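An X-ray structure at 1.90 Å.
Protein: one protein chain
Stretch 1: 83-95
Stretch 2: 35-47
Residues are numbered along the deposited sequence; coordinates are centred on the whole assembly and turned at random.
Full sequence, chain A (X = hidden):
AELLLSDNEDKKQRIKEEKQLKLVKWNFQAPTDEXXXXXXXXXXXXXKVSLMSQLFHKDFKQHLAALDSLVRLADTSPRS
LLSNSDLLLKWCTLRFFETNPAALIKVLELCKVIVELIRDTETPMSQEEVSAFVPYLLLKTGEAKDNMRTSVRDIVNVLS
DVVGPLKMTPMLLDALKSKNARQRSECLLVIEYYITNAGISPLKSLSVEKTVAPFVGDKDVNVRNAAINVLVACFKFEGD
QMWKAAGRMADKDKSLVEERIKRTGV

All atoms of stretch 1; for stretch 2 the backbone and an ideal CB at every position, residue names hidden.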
# COMPACT_ATOMS: atom_id res chain seq x y z
N SER A 83 18.03 -1.58 -6.59
CA SER A 83 18.08 -1.80 -8.04
C SER A 83 16.91 -2.67 -8.49
O SER A 83 16.43 -2.53 -9.61
CB SER A 83 19.35 -2.55 -8.43
OG SER A 83 20.49 -1.71 -8.30
N ASN A 84 16.47 -3.56 -7.61
CA ASN A 84 15.46 -4.58 -7.91
C ASN A 84 14.18 -4.42 -7.11
O ASN A 84 13.38 -5.34 -7.05
CB ASN A 84 16.08 -6.00 -7.74
CG ASN A 84 17.15 -6.23 -8.72
OD1 ASN A 84 16.89 -6.39 -9.93
ND2 ASN A 84 18.39 -6.14 -8.27
N SER A 85 13.98 -3.24 -6.54
CA SER A 85 12.85 -2.98 -5.64
C SER A 85 11.53 -3.29 -6.30
O SER A 85 10.64 -3.89 -5.66
CB SER A 85 12.83 -1.54 -5.15
OG SER A 85 12.51 -0.58 -6.19
N ASP A 86 11.38 -2.90 -7.56
CA ASP A 86 10.13 -3.15 -8.27
C ASP A 86 9.82 -4.65 -8.36
O ASP A 86 8.68 -5.06 -8.19
CB ASP A 86 10.16 -2.44 -9.65
CG ASP A 86 11.28 -2.95 -10.58
OD1 ASP A 86 12.47 -2.98 -10.14
OD2 ASP A 86 11.01 -3.32 -11.78
N LEU A 87 10.82 -5.48 -8.60
CA LEU A 87 10.60 -6.93 -8.79
C LEU A 87 10.42 -7.61 -7.47
O LEU A 87 9.64 -8.56 -7.36
CB LEU A 87 11.79 -7.57 -9.53
CG LEU A 87 12.09 -6.95 -10.93
CD1 LEU A 87 13.40 -7.56 -11.54
CD2 LEU A 87 10.91 -7.18 -11.87
N LEU A 88 11.13 -7.13 -6.45
CA LEU A 88 11.00 -7.72 -5.10
C LEU A 88 9.67 -7.42 -4.52
O LEU A 88 9.04 -8.31 -3.96
CB LEU A 88 12.13 -7.25 -4.19
CG LEU A 88 13.52 -7.74 -4.58
CD1 LEU A 88 14.54 -7.11 -3.64
CD2 LEU A 88 13.66 -9.30 -4.66
N LEU A 89 9.17 -6.19 -4.69
CA LEU A 89 7.85 -5.85 -4.20
C LEU A 89 6.77 -6.63 -4.94
O LEU A 89 5.81 -7.08 -4.30
CB LEU A 89 7.61 -4.32 -4.24
CG LEU A 89 8.52 -3.52 -3.27
CD1 LEU A 89 8.35 -2.04 -3.61
CD2 LEU A 89 8.16 -3.76 -1.79
N LYS A 90 6.94 -6.88 -6.23
CA LYS A 90 5.97 -7.74 -6.96
C LYS A 90 5.92 -9.20 -6.42
O LYS A 90 4.82 -9.80 -6.26
CB LYS A 90 6.29 -7.74 -8.45
CG LYS A 90 5.89 -6.45 -9.17
CD LYS A 90 6.35 -6.52 -10.61
CE LYS A 90 5.65 -5.50 -11.45
NZ LYS A 90 6.08 -4.12 -11.02
N TRP A 91 7.09 -9.78 -6.19
CA TRP A 91 7.17 -11.10 -5.56
C TRP A 91 6.47 -11.11 -4.19
O TRP A 91 5.76 -12.05 -3.89
CB TRP A 91 8.64 -11.50 -5.43
CG TRP A 91 8.78 -12.90 -4.88
CD1 TRP A 91 8.78 -14.08 -5.59
CD2 TRP A 91 8.90 -13.27 -3.47
NE1 TRP A 91 8.91 -15.14 -4.72
CE2 TRP A 91 8.99 -14.69 -3.42
CE3 TRP A 91 8.94 -12.52 -2.25
CZ2 TRP A 91 9.12 -15.41 -2.17
CZ3 TRP A 91 9.08 -13.23 -1.01
CH2 TRP A 91 9.17 -14.67 -1.00
N CYS A 92 6.65 -10.08 -3.37
CA CYS A 92 5.94 -9.92 -2.11
C CYS A 92 4.42 -9.86 -2.32
O CYS A 92 3.70 -10.46 -1.52
CB CYS A 92 6.42 -8.66 -1.36
SG CYS A 92 8.17 -8.78 -0.72
N THR A 93 3.91 -9.21 -3.39
CA THR A 93 2.47 -9.20 -3.59
C THR A 93 1.90 -10.61 -3.81
O THR A 93 0.75 -10.86 -3.45
CB THR A 93 1.97 -8.27 -4.77
OG1 THR A 93 2.47 -8.80 -6.00
CG2 THR A 93 2.47 -6.85 -4.60
N LEU A 94 2.69 -11.51 -4.43
CA LEU A 94 2.27 -12.90 -4.64
C LEU A 94 2.06 -13.60 -3.29
O LEU A 94 1.08 -14.37 -3.12
CB LEU A 94 3.33 -13.65 -5.47
CG LEU A 94 3.64 -13.19 -6.89
CD1 LEU A 94 4.62 -14.15 -7.49
CD2 LEU A 94 2.39 -13.12 -7.72
N ARG A 95 2.94 -13.30 -2.35
CA ARG A 95 2.79 -13.73 -0.95
C ARG A 95 1.60 -13.17 -0.24
O ARG A 95 1.13 -13.78 0.69
CB ARG A 95 4.05 -13.44 -0.12
CG ARG A 95 5.33 -13.99 -0.70
CD ARG A 95 5.24 -15.52 -0.88
NE ARG A 95 5.74 -15.80 -2.20
CZ ARG A 95 5.10 -16.43 -3.16
NH1 ARG A 95 3.94 -16.97 -2.97
NH2 ARG A 95 5.69 -16.56 -4.32
N UNK A 35 1.52 -13.54 -15.24
CA UNK A 35 2.22 -12.57 -14.40
C UNK A 35 3.42 -13.22 -13.69
O UNK A 35 4.50 -12.65 -13.66
CB UNK A 35 1.26 -11.97 -13.37
N UNK A 36 3.24 -14.42 -13.12
CA UNK A 36 4.32 -15.12 -12.44
C UNK A 36 5.44 -15.44 -13.40
O UNK A 36 6.62 -15.26 -13.05
CB UNK A 36 3.81 -16.40 -11.78
N UNK A 37 5.12 -15.91 -14.61
CA UNK A 37 6.22 -16.24 -15.59
C UNK A 37 6.97 -14.99 -15.98
O UNK A 37 8.19 -15.06 -16.18
CB UNK A 37 5.66 -16.91 -16.85
N UNK A 38 6.25 -13.87 -16.16
CA UNK A 38 6.93 -12.61 -16.53
C UNK A 38 7.89 -12.20 -15.39
O UNK A 38 9.05 -11.83 -15.64
CB UNK A 38 5.91 -11.50 -16.80
N UNK A 39 7.41 -12.23 -14.16
CA UNK A 39 8.27 -11.89 -13.02
C UNK A 39 9.48 -12.78 -12.91
O UNK A 39 10.60 -12.31 -12.68
CB UNK A 39 7.47 -11.97 -11.72
N UNK A 40 9.28 -14.09 -13.09
CA UNK A 40 10.39 -15.04 -13.04
C UNK A 40 11.44 -14.81 -14.12
O UNK A 40 12.60 -14.91 -13.85
CB UNK A 40 9.85 -16.47 -13.16
N UNK A 41 11.04 -14.47 -15.34
CA UNK A 41 11.97 -14.05 -16.41
C UNK A 41 12.70 -12.79 -16.03
O UNK A 41 13.92 -12.73 -16.21
CB UNK A 41 11.22 -13.83 -17.73
N UNK A 42 12.01 -11.78 -15.53
CA UNK A 42 12.68 -10.50 -15.18
C UNK A 42 13.66 -10.69 -14.01
O UNK A 42 14.78 -10.18 -14.01
CB UNK A 42 11.64 -9.44 -14.82
N UNK A 43 13.23 -11.44 -13.02
CA UNK A 43 14.09 -11.66 -11.86
C UNK A 43 15.26 -12.62 -12.20
O UNK A 43 16.38 -12.47 -11.68
CB UNK A 43 13.26 -12.22 -10.70
N UNK A 44 15.01 -13.57 -13.12
CA UNK A 44 16.06 -14.44 -13.62
C UNK A 44 17.23 -13.71 -14.23
O UNK A 44 18.36 -14.21 -14.17
CB UNK A 44 15.48 -15.40 -14.66
N UNK A 45 16.99 -12.52 -14.79
CA UNK A 45 18.07 -11.71 -15.34
C UNK A 45 18.85 -10.95 -14.26
O UNK A 45 19.83 -10.27 -14.58
CB UNK A 45 17.50 -10.72 -16.36
N UNK A 46 18.42 -11.04 -12.99
CA UNK A 46 18.97 -10.22 -11.87
C UNK A 46 19.53 -11.01 -10.66
O UNK A 46 20.36 -10.51 -9.93
CB UNK A 46 17.87 -9.29 -11.36
N UNK A 47 19.07 -12.24 -10.49
CA UNK A 47 19.30 -13.06 -9.32
C UNK A 47 20.02 -14.37 -9.70
O UNK A 47 19.69 -15.02 -10.69
CB UNK A 47 17.97 -13.36 -8.62

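The helix that starts at 85 in stretch 1 and the helix that runs through much of stretch 2, having begun earlier in the chain, are roughly antiparallel, their axes 10.4 Å apart at closest approach and their N-to-C directions 144° apart. What stretch 1 offers is mostly leucine, so apolar side chains should recur where stretch 2 faces it.

Position 35 points its CA-to-CB bond toward stretch 1, but nothing of that stretch lies within 5.5 Å of the ideal CB. Many residues would fit. It is His35, whose ring nitrogens are hydrogen-bonded elsewhere in the structure.

At 36 the bond points sideways, and the ideal CB is 4.9 Å from Leu94 CD1. An aliphatic side chain of moderate length could cover that methyl; a polar one would find no partner in it. Ile36 does the covering, its CG1 4.1 Å from Leu94 CD1.

At 37 and 38 stretch 1 offers nothing within 5.5 Å of the ideal CB, so it sets no preference; polar residues are tolerated. They are Ser37, out of reach, and Gln38, whose CA-to-CB bond points sideways and which makes no contact.

Position 39 is the most informative. Its bond points sideways, yet within reach lies a hollow formed by Leu87, Lys90, Trp91 and Leu94, with Lys90 CB 5.5 Å from the ideal CB. The gap calls for a side chain longer than alanine, and the largely hydrocarbon lining favours leucine, methionine or perhaps isoleucine. Leu39 enters as a knob into this hole, with chi1 t and chi2 p. Its CD1 lies 4.0 Å from Leu87 CD2 and also 4.0 Å from Lys90 CB, while its CD2 lies 4.0 Å from Trp91 CB and 3.9 Å from Leu94 CD1. CD1 reaches the Leu87 side chain, CD2 reaches Trp91 and Leu94, and Lys90 lies within reach of both methyls; CD2 meets the Trp91 ring at its edge.

Positions 40 and 41 are out of reach, so stretch 1 sets no preference; they are Gln40 and Thr41.

At 42 the bond points toward stretch 1 and the ideal CB is already 3.8 Å from Leu87 CD2. An apolar residue suits this, even a small one. In Leu42, CB itself makes the closest contact, 3.8 Å from Leu87 CD2.

At 43 the CA-to-CB bond points sideways, and the ideal CB is 4.7 Å from Leu87 CD1, so a longer aliphatic chain is needed to close the gap. Leu43, with chi1 between wells at -99°, brings its CD2 to 3.8 Å from Leu87 CB and 4.4 Å from Leu88 CD2.

Position 44 is different: an ideal CB would be crowded by the carbonyl O of residue 40, 3.0 Å away. Glycine fits easily, and it is Gly44. At 45 the bond points sideways and stretch 1 again offers nothing within 5.5 Å of the ideal CB, so a polar residue is tolerated; it is Asn45.

At 46 the bond points toward stretch 1, with Asn84 OD1 3.4 Å and Leu87 CD1 4.8 Å from the ideal CB. A chain with a flexible aliphatic stem and a polar end would suit this mixed setting. Gln46 sets CG 3.2 Å from Asn84 OD1 and 4.0 Å from Leu87 CD1; its amide is hydrogen-bonded elsewhere in the structure.

At 47 the CA-to-CB bond points sideways and stretch 1 offers nothing within 5.5 Å of the ideal CB, so it leaves the choice open, small or large; it is Ala47.

Stretch 2 35-47: HISQLQTLLGNQA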
# COMPACT_ATOMS: atom_id res chain seq x y z
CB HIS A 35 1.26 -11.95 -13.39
CG HIS A 35 0.22 -11.08 -14.01
ND1 HIS A 35 -1.03 -11.55 -14.37
CD2 HIS A 35 0.26 -9.78 -14.41
CE1 HIS A 35 -1.72 -10.58 -14.93
NE2 HIS A 35 -0.95 -9.50 -14.98
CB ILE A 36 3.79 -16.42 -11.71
CG1 ILE A 36 2.79 -16.06 -10.61
CG2 ILE A 36 4.97 -17.28 -11.12
CD1 ILE A 36 1.87 -17.29 -10.24
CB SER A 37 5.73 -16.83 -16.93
OG SER A 37 5.06 -18.05 -16.74
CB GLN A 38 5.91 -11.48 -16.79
CG GLN A 38 6.56 -10.12 -17.04
CD GLN A 38 5.54 -9.06 -17.36
OE1 GLN A 38 5.05 -8.29 -16.44
NE2 GLN A 38 5.14 -9.01 -18.65
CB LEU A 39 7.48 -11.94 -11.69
CG LEU A 39 8.24 -11.62 -10.37
CD1 LEU A 39 8.68 -10.21 -10.42
CD2 LEU A 39 7.31 -11.84 -9.18
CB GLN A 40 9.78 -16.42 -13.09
CG GLN A 40 10.74 -17.55 -13.10
CD GLN A 40 9.97 -18.85 -13.10
OE1 GLN A 40 8.78 -18.88 -13.48
NE2 GLN A 40 10.61 -19.92 -12.62
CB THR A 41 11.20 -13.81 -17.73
OG1 THR A 41 10.68 -15.07 -18.18
CG2 THR A 41 12.06 -13.21 -18.84
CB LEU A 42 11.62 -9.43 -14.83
CG LEU A 42 10.81 -8.97 -16.03
CD1 LEU A 42 9.67 -8.04 -15.55
CD2 LEU A 42 11.67 -8.29 -17.07
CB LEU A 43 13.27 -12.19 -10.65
CG LEU A 43 12.80 -11.24 -9.54
CD1 LEU A 43 11.89 -12.05 -8.55
CD2 LEU A 43 13.97 -10.54 -8.83
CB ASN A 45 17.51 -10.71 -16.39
CG ASN A 45 16.99 -11.41 -17.65
OD1 ASN A 45 17.49 -12.50 -18.05
ND2 ASN A 45 16.01 -10.78 -18.32
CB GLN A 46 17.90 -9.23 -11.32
CG GLN A 46 17.21 -8.36 -12.37
CD GLN A 46 18.18 -7.61 -13.26
OE1 GLN A 46 19.35 -7.33 -12.89
NE2 GLN A 46 17.72 -7.30 -14.47
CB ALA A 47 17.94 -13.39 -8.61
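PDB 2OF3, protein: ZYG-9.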